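PDB 6XJJ: 2-oxoglutarate-dependent dioxygenase tropC from Talaromyces stipitatus, which acts as an iron(II)- and 2-oxoglutarate-dependent dioxygenase in the biosynthesis of fungal tropolones. Local coordinates for residues K59-N71 with V193-G205. Numbering follows the deposited sequence.
Sequences KNKVVEEVRSACN and VRILGQGIHKAFG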
ATOM      1  N   LYS A  59      -1.151 -11.643  22.658  1.00 63.48           N
ATOM      2  CA  LYS A  59      -1.121 -10.323  22.045  1.00 57.99           C
ATOM      3  C   LYS A  59       0.305  -9.794  21.946  1.00 73.75           C
ATOM      4  O   LYS A  59       0.691  -9.224  20.916  1.00 71.97           O
ATOM      5  CB  LYS A  59      -2.002  -9.381  22.860  1.00 61.46           C
ATOM      6  CG  LYS A  59      -3.484  -9.711  22.773  1.00 83.39           C
ATOM      7  CD  LYS A  59      -4.303  -8.849  23.717  1.00 80.78           C
ATOM      8  CE  LYS A  59      -5.789  -9.098  23.549  1.00 76.47           C
ATOM      9  NZ  LYS A  59      -6.252  -8.643  22.215  1.00 81.00           N
ATOM     10  N   ASN A  60       1.100  -9.978  23.003  1.00 66.78           N
ATOM     11  CA  ASN A  60       2.507  -9.598  22.946  1.00 66.93           C
ATOM     12  C   ASN A  60       3.233 -10.353  21.843  1.00 74.12           C
ATOM     13  O   ASN A  60       4.063  -9.779  21.130  1.00 67.56           O
ATOM     14  CB  ASN A  60       3.185  -9.864  24.287  1.00 64.91           C
ATOM     15  CG  ASN A  60       4.555  -9.222  24.377  1.00 87.80           C
ATOM     16  OD1 ASN A  60       4.757  -8.101  23.905  1.00 91.02           O
ATOM     17  ND2 ASN A  60       5.523  -9.962  24.912  1.00 84.74           N
ATOM     18  N   LYS A  61       2.948 -11.649  21.697  1.00 67.81           N
ATOM     19  CA  LYS A  61       3.580 -12.422  20.635  1.00 68.98           C
ATOM     20  C   LYS A  61       3.348 -11.783  19.271  1.00 71.75           C
ATOM     21  O   LYS A  61       4.224 -11.843  18.399  1.00 72.51           O
ATOM     22  CB  LYS A  61       3.064 -13.861  20.656  1.00 51.67           C
ATOM     23  CG  LYS A  61       3.716 -14.763  19.629  1.00 67.15           C
ATOM     24  CD  LYS A  61       3.270 -16.209  19.757  1.00 79.84           C
ATOM     25  CE  LYS A  61       3.896 -17.062  18.662  1.00 89.61           C
ATOM     26  NZ  LYS A  61       3.541 -18.504  18.774  1.00113.62           N
ATOM     27  N   VAL A  62       2.188 -11.152  19.072  1.00 68.49           N
ATOM     28  CA  VAL A  62       1.937 -10.439  17.823  1.00 81.72           C
ATOM     29  C   VAL A  62       2.851  -9.223  17.714  1.00 76.25           C
ATOM     30  O   VAL A  62       3.448  -8.971  16.661  1.00 70.15           O
ATOM     31  CB  VAL A  62       0.447 -10.055  17.721  1.00 73.15           C
ATOM     32  CG1 VAL A  62       0.191  -9.166  16.517  1.00 73.30           C
ATOM     33  CG2 VAL A  62      -0.408 -11.305  17.606  1.00 72.43           C
ATOM     34  N   VAL A  63       2.990  -8.460  18.801  1.00 73.72           N
ATOM     35  CA  VAL A  63       3.877  -7.298  18.797  1.00 71.80           C
ATOM     36  C   VAL A  63       5.313  -7.721  18.505  1.00 71.57           C
ATOM     37  O   VAL A  63       6.033  -7.050  17.754  1.00 77.62           O
ATOM     38  CB  VAL A  63       3.767  -6.552  20.140  1.00 74.03           C
ATOM     39  CG1 VAL A  63       4.766  -5.405  20.218  1.00 73.62           C
ATOM     40  CG2 VAL A  63       2.371  -6.036  20.319  1.00 61.19           C
ATOM     41  N   GLU A  64       5.758  -8.830  19.102  1.00 76.10           N
ATOM     42  CA  GLU A  64       7.109  -9.330  18.847  1.00 79.74           C
ATOM     43  C   GLU A  64       7.327  -9.650  17.372  1.00 76.81           C
ATOM     44  O   GLU A  64       8.299  -9.190  16.765  1.00 74.31           O
ATOM     45  CB  GLU A  64       7.383 -10.569  19.698  1.00 67.55           C
ATOM     46  CG  GLU A  64       7.572 -10.312  21.185  1.00 71.06           C
ATOM     47  CD  GLU A  64       8.746  -9.401  21.480  1.00 97.23           C
ATOM     48  OE1 GLU A  64       9.741  -9.430  20.723  1.00110.06           O
ATOM     49  OE2 GLU A  64       8.707  -8.690  22.499  1.00 94.73           O
ATOM     50  N   GLU A  65       6.442 -10.456  16.783  1.00 69.47           N
ATOM     51  CA  GLU A  65       6.622 -10.860  15.392  1.00 69.38           C
ATOM     52  C   GLU A  65       6.601  -9.658  14.449  1.00 75.04           C
ATOM     53  O   GLU A  65       7.357  -9.620  13.471  1.00 69.78           O
ATOM     54  CB  GLU A  65       5.553 -11.887  15.016  1.00 71.27           C
ATOM     55  CG  GLU A  65       5.755 -13.234  15.700  1.00 78.50           C
ATOM     56  CD  GLU A  65       4.611 -14.196  15.453  1.00 81.93           C
ATOM     57  OE1 GLU A  65       3.595 -13.783  14.855  1.00 88.17           O
ATOM     58  OE2 GLU A  65       4.712 -15.365  15.875  1.00 97.53           O
ATOM     59  N   VAL A  66       5.762  -8.658  14.733  1.00 71.37           N
ATOM     60  CA  VAL A  66       5.663  -7.493  13.854  1.00 80.42           C
ATOM     61  C   VAL A  66       6.907  -6.619  13.973  1.00 76.49           C
ATOM     62  O   VAL A  66       7.623  -6.398  12.989  1.00 73.31           O
ATOM     63  CB  VAL A  66       4.387  -6.692  14.165  1.00 81.39           C
ATOM     64  CG1 VAL A  66       4.345  -5.408  13.346  1.00 67.19           C
ATOM     65  CG2 VAL A  66       3.157  -7.540  13.883  1.00 75.20           C
ATOM     66  N   ARG A  67       7.165  -6.090  15.178  1.00 70.95           N
ATOM     67  CA  ARG A  67       8.328  -5.230  15.390  1.00 73.23           C
ATOM     68  C   ARG A  67       9.568  -5.856  14.770  1.00 77.25           C
ATOM     69  O   ARG A  67      10.425  -5.154  14.221  1.00 79.09           O
ATOM     70  CB  ARG A  67       8.565  -5.012  16.894  1.00 66.41           C
ATOM     71  CG  ARG A  67       9.250  -6.216  17.527  1.00 80.48           C
ATOM     72  CD  ARG A  67       9.353  -6.289  19.050  1.00 78.19           C
ATOM     73  NE  ARG A  67      10.073  -5.190  19.679  1.00 82.24           N
ATOM     74  CZ  ARG A  67      10.518  -5.222  20.933  1.00 81.23           C
ATOM     75  NH1 ARG A  67      10.389  -6.325  21.655  1.00 88.01           N
ATOM     76  NH2 ARG A  67      11.151  -4.180  21.449  1.00 88.17           N
ATOM     77  N   SER A  68       9.657  -7.188  14.827  1.00 74.01           N
ATOM     78  CA  SER A  68      10.841  -7.917  14.398  1.00 72.57           C
ATOM     79  C   SER A  68      10.924  -8.015  12.877  1.00 72.94           C
ATOM     80  O   SER A  68      11.993  -7.806  12.298  1.00 69.47           O
ATOM     81  CB  SER A  68      10.832  -9.307  15.038  1.00 56.42           C
ATOM     82  OG  SER A  68      11.921 -10.095  14.601  1.00 90.56           O
ATOM     83  N   ALA A  69       9.812  -8.326  12.210  1.00 73.60           N
ATOM     84  CA  ALA A  69       9.821  -8.346  10.752  1.00 70.83           C
ATOM     85  C   ALA A  69      10.087  -6.955  10.193  1.00 81.88           C
ATOM     86  O   ALA A  69      10.806  -6.802   9.197  1.00 72.76           O
ATOM     87  CB  ALA A  69       8.495  -8.888  10.220  1.00 75.09           C
ATOM     88  N   CYS A  70       9.519  -5.925  10.827  1.00 76.93           N
ATOM     89  CA  CYS A  70       9.726  -4.559  10.362  1.00 78.33           C
ATOM     90  C   CYS A  70      11.122  -4.059  10.670  1.00 79.76           C
ATOM     91  O   CYS A  70      11.605  -3.140   9.998  1.00 76.01           O
ATOM     92  CB  CYS A  70       8.697  -3.629  10.997  1.00 74.07           C
ATOM     93  SG  CYS A  70       7.007  -4.039  10.528  1.00 80.35           S
ATOM     94  N   ASN A  71      11.779  -4.635  11.669  1.00 73.71           N
ATOM     95  CA  ASN A  71      13.134  -4.209  11.960  1.00 74.57           C
ATOM     96  C   ASN A  71      14.154  -4.920  11.085  1.00 73.46           C
ATOM     97  O   ASN A  71      15.220  -4.365  10.800  1.00 72.76           O
ATOM     98  CB  ASN A  71      13.419  -4.423  13.445  1.00 71.85           C
ATOM     99  CG  ASN A  71      14.826  -4.069  13.820  1.00 70.38           C
ATOM    100  OD1 ASN A  71      15.779  -4.443  13.141  1.00 84.91           O
ATOM    101  ND2 ASN A  71      14.956  -3.204  14.812  1.00 74.42           N
ATOM    102  N   VAL A 193      -0.829   0.394  12.954  1.00 68.55           N
ATOM    103  CA  VAL A 193      -0.130   1.495  13.611  1.00 65.64           C
ATOM    104  C   VAL A 193      -0.028   1.264  15.112  1.00 73.44           C
ATOM    105  O   VAL A 193       1.029   1.490  15.713  1.00 63.69           O
ATOM    106  CB  VAL A 193      -0.822   2.829  13.288  1.00 70.88           C
ATOM    107  CG1 VAL A 193      -0.305   3.929  14.195  1.00 62.16           C
ATOM    108  CG2 VAL A 193      -0.563   3.196  11.829  1.00 67.44           C
ATOM    109  N   ARG A 194      -1.118   0.824  15.745  1.00 71.12           N
ATOM    110  CA  ARG A 194      -1.093   0.667  17.195  1.00 66.85           C
ATOM    111  C   ARG A 194      -0.190  -0.481  17.615  1.00 63.99           C
ATOM    112  O   ARG A 194       0.393  -0.441  18.705  1.00 64.84           O
ATOM    113  CB  ARG A 194      -2.505   0.441  17.727  1.00 69.45           C
ATOM    114  CG  ARG A 194      -3.463   1.562  17.400  1.00 77.15           C
ATOM    115  CD  ARG A 194      -4.822   1.370  18.044  1.00 63.71           C
ATOM    116  NE  ARG A 194      -5.793   2.292  17.465  1.00 67.72           N
ATOM    117  CZ  ARG A 194      -6.641   1.983  16.485  1.00 86.67           C
ATOM    118  NH1 ARG A 194      -6.710   0.744  16.008  1.00 71.83           N
ATOM    119  NH2 ARG A 194      -7.464   2.909  16.012  1.00 81.73           N
ATOM    120  N   ILE A 195      -0.082  -1.519  16.783  1.00 64.28           N
ATOM    121  CA  ILE A 195       0.859  -2.601  17.055  1.00 68.39           C
ATOM    122  C   ILE A 195       2.293  -2.087  16.955  1.00 79.19           C
ATOM    123  O   ILE A 195       3.140  -2.390  17.804  1.00 80.61           O
ATOM    124  CB  ILE A 195       0.605  -3.781  16.098  1.00 72.55           C
ATOM    125  CG1 ILE A 195      -0.771  -4.397  16.366  1.00 63.99           C
ATOM    126  CG2 ILE A 195       1.687  -4.839  16.256  1.00 77.59           C
ATOM    127  CD1 ILE A 195      -1.216  -5.413  15.316  1.00 58.80           C
ATOM    128  N   LEU A 196       2.583  -1.297  15.915  1.00 65.58           N
ATOM    129  CA  LEU A 196       3.895  -0.666  15.789  1.00 70.80           C
ATOM    130  C   LEU A 196       4.193   0.223  16.992  1.00 72.57           C
ATOM    131  O   LEU A 196       5.286   0.164  17.569  1.00 72.62           O
ATOM    132  CB  LEU A 196       3.959   0.138  14.487  1.00 63.97           C
ATOM    133  CG  LEU A 196       3.925  -0.688  13.195  1.00 63.94           C
ATOM    134  CD1 LEU A 196       3.718   0.183  11.964  1.00 60.02           C
ATOM    135  CD2 LEU A 196       5.206  -1.494  13.039  1.00 62.78           C
ATOM    136  N   GLY A 197       3.230   1.061  17.382  1.00 64.44           N
ATOM    137  CA  GLY A 197       3.412   1.886  18.567  1.00 67.91           C
ATOM    138  C   GLY A 197       3.758   1.068  19.796  1.00 72.21           C
ATOM    139  O   GLY A 197       4.592   1.473  20.611  1.00 73.42           O
ATOM    140  N   GLN A 198       3.124  -0.095  19.948  1.00 69.81           N
ATOM    141  CA  GLN A 198       3.424  -0.972  21.076  1.00 74.64           C
ATOM    142  C   GLN A 198       4.834  -1.543  20.978  1.00 65.29           C
ATOM    143  O   GLN A 198       5.531  -1.666  21.992  1.00 66.57           O
ATOM    144  CB  GLN A 198       2.377  -2.086  21.145  1.00 77.95           C
ATOM    145  CG  GLN A 198       2.527  -3.070  22.296  1.00 72.36           C
ATOM    146  CD  GLN A 198       2.512  -2.404  23.660  1.00 75.23           C
ATOM    147  OE1 GLN A 198       1.672  -1.545  23.938  1.00 69.36           O
ATOM    148  NE2 GLN A 198       3.394  -2.857  24.546  1.00 85.64           N
ATOM    149  N   GLY A 199       5.276  -1.900  19.770  1.00 64.08           N
ATOM    150  CA  GLY A 199       6.661  -2.298  19.595  1.00 71.55           C
ATOM    151  C   GLY A 199       7.640  -1.186  19.926  1.00 77.15           C
ATOM    152  O   GLY A 199       8.749  -1.452  20.397  1.00 72.86           O
ATOM    153  N   ILE A 200       7.249   0.068  19.689  1.00 71.41           N
ATOM    154  CA  ILE A 200       8.070   1.197  20.117  1.00 68.12           C
ATOM    155  C   ILE A 200       8.122   1.269  21.640  1.00 83.35           C
ATOM    156  O   ILE A 200       9.197   1.429  22.233  1.00 78.69           O
ATOM    157  CB  ILE A 200       7.542   2.507  19.501  1.00 75.98           C
ATOM    158  CG1 ILE A 200       7.665   2.469  17.972  1.00 67.28           C
ATOM    159  CG2 ILE A 200       8.256   3.711  20.077  1.00 76.37           C
ATOM    160  CD1 ILE A 200       9.087   2.312  17.455  1.00 85.82           C
ATOM    161  N   HIS A 201       6.962   1.166  22.295  1.00 79.72           N
ATOM    162  CA  HIS A 201       6.929   1.111  23.754  1.00 64.13           C
ATOM    163  C   HIS A 201       7.914   0.084  24.293  1.00 71.13           C
ATOM    164  O   HIS A 201       8.699   0.377  25.202  1.00 79.10           O
ATOM    165  CB  HIS A 201       5.518   0.776  24.236  1.00 87.97           C
ATOM    166  CG  HIS A 201       5.442   0.521  25.707  1.00 80.70           C
ATOM    167  ND1 HIS A 201       5.613   1.518  26.642  1.00 77.93           N
ATOM    168  CD2 HIS A 201       5.290  -0.630  26.407  1.00 72.20           C
ATOM    169  CE1 HIS A 201       5.529   1.002  27.854  1.00 82.57           C
ATOM    170  NE2 HIS A 201       5.340  -0.301  27.740  1.00 91.93           N
ATOM    171  N   LYS A 202       7.875  -1.137  23.751  1.00 70.17           N
ATOM    172  CA  LYS A 202       8.758  -2.190  24.239  1.00 82.01           C
ATOM    173  C   LYS A 202      10.214  -1.872  23.939  1.00 85.00           C
ATOM    174  O   LYS A 202      11.097  -2.172  24.750  1.00 82.96           O
ATOM    175  CB  LYS A 202       8.369  -3.532  23.621  1.00 74.62           C
ATOM    176  CG  LYS A 202       7.073  -4.112  24.156  1.00 92.28           C
ATOM    177  CD  LYS A 202       6.757  -5.461  23.530  1.00 91.95           C
ATOM    178  CE  LYS A 202       7.698  -6.552  23.991  1.00 84.42           C
ATOM    179  NZ  LYS A 202       7.609  -6.845  25.442  1.00 82.54           N
ATOM    180  N   ALA A 203      10.484  -1.255  22.787  1.00 76.20           N
ATOM    181  CA  ALA A 203      11.865  -1.005  22.389  1.00 83.40           C
ATOM    182  C   ALA A 203      12.472   0.149  23.173  1.00 83.17           C
ATOM    183  O   ALA A 203      13.555   0.008  23.751  1.00 83.08           O
ATOM    184  CB  ALA A 203      11.951  -0.720  20.887  1.00 77.62           C
ATOM    185  N   PHE A 204      11.786   1.292  23.224  1.00 81.51           N
ATOM    186  CA  PHE A 204      12.396   2.514  23.720  1.00 76.42           C
ATOM    187  C   PHE A 204      11.628   3.154  24.867  1.00 90.91           C
ATOM    188  O   PHE A 204      12.052   4.206  25.360  1.00 82.36           O
ATOM    189  CB  PHE A 204      12.545   3.534  22.584  1.00 85.53           C
ATOM    190  CG  PHE A 204      13.188   2.975  21.347  1.00 84.60           C
ATOM    191  CD1 PHE A 204      14.520   2.598  21.343  1.00 87.17           C
ATOM    192  CD2 PHE A 204      12.468   2.875  20.169  1.00 88.92           C
ATOM    193  CE1 PHE A 204      15.107   2.088  20.194  1.00 79.94           C
ATOM    194  CE2 PHE A 204      13.053   2.377  19.018  1.00 90.99           C
ATOM    195  CZ  PHE A 204      14.370   1.983  19.030  1.00 74.66           C
ATOM    196  N   GLY A 205      10.507   2.571  25.291  1.00 98.67           N
ATOM    197  CA  GLY A 205       9.827   3.010  26.493  1.00 80.96           C
ATOM    198  C   GLY A 205       8.827   4.132  26.327  1.00 83.11           C
ATOM    199  O   GLY A 205       8.363   4.676  27.338  1.00 79.89           O
TER
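Val63 of helix 59-71 fits as a knob between Ile195, Gln198, Gly199 and Lys202 of helix 193-204. Its two methyls divide the work. CG1 lies on the backbone of Gly199, 3.6 Å from Gly199 N, while CG2 meets the Gln198 chain at 3.6 Å from Gln198 CG. Gly199 has no side chain, and the helix backbones come close here, with Arg67 CA 5.4 Å from Gly199 CA. The helix axes pass 9.0 Å apart and nearly perpendicular, at -87°.

Lys202 is the knob in return, set among Asn60, Val63, Glu64 and Arg67. Its chain crosses that of Arg67 at about a right angle. Lys202 CB covers one face of the Arg67 guanidinium, 3.8 Å from Arg67 CZ. Ala203 CB lies at the guanidinium edge, in plane. Bent at chi3 (70°) and chi4 (64°), the Lys202 chain runs beside the Asn60 amide, with Lys202 CD 3.3 Å from Asn60 OD1. The Lys202-Glu64 salt bridge is long, and the carboxylate position is uncertain. Arg67 also pairs with Glu64, through weak bonds, and Arg67 NE bonds to Tyr296 OH.

On the buried side, Ile195 CG2 packs across Val66, 3.9 Å from Val66 CG2. Leu196 CD2 touches both Val66 CG1 and Cys70 SG, each at 4.0 Å. Phe76 of strand 75-79 also touches Val66 and Cys70.

This near-orthogonal helix pair, apolar inside and charged on the side of Glu64, Arg67 and Lys202, joins the N-terminal region to the long helix 171-204. It packs outside the double-stranded beta-helix (jelly-roll) core of the iron/2-oxoglutarate dioxygenase fold.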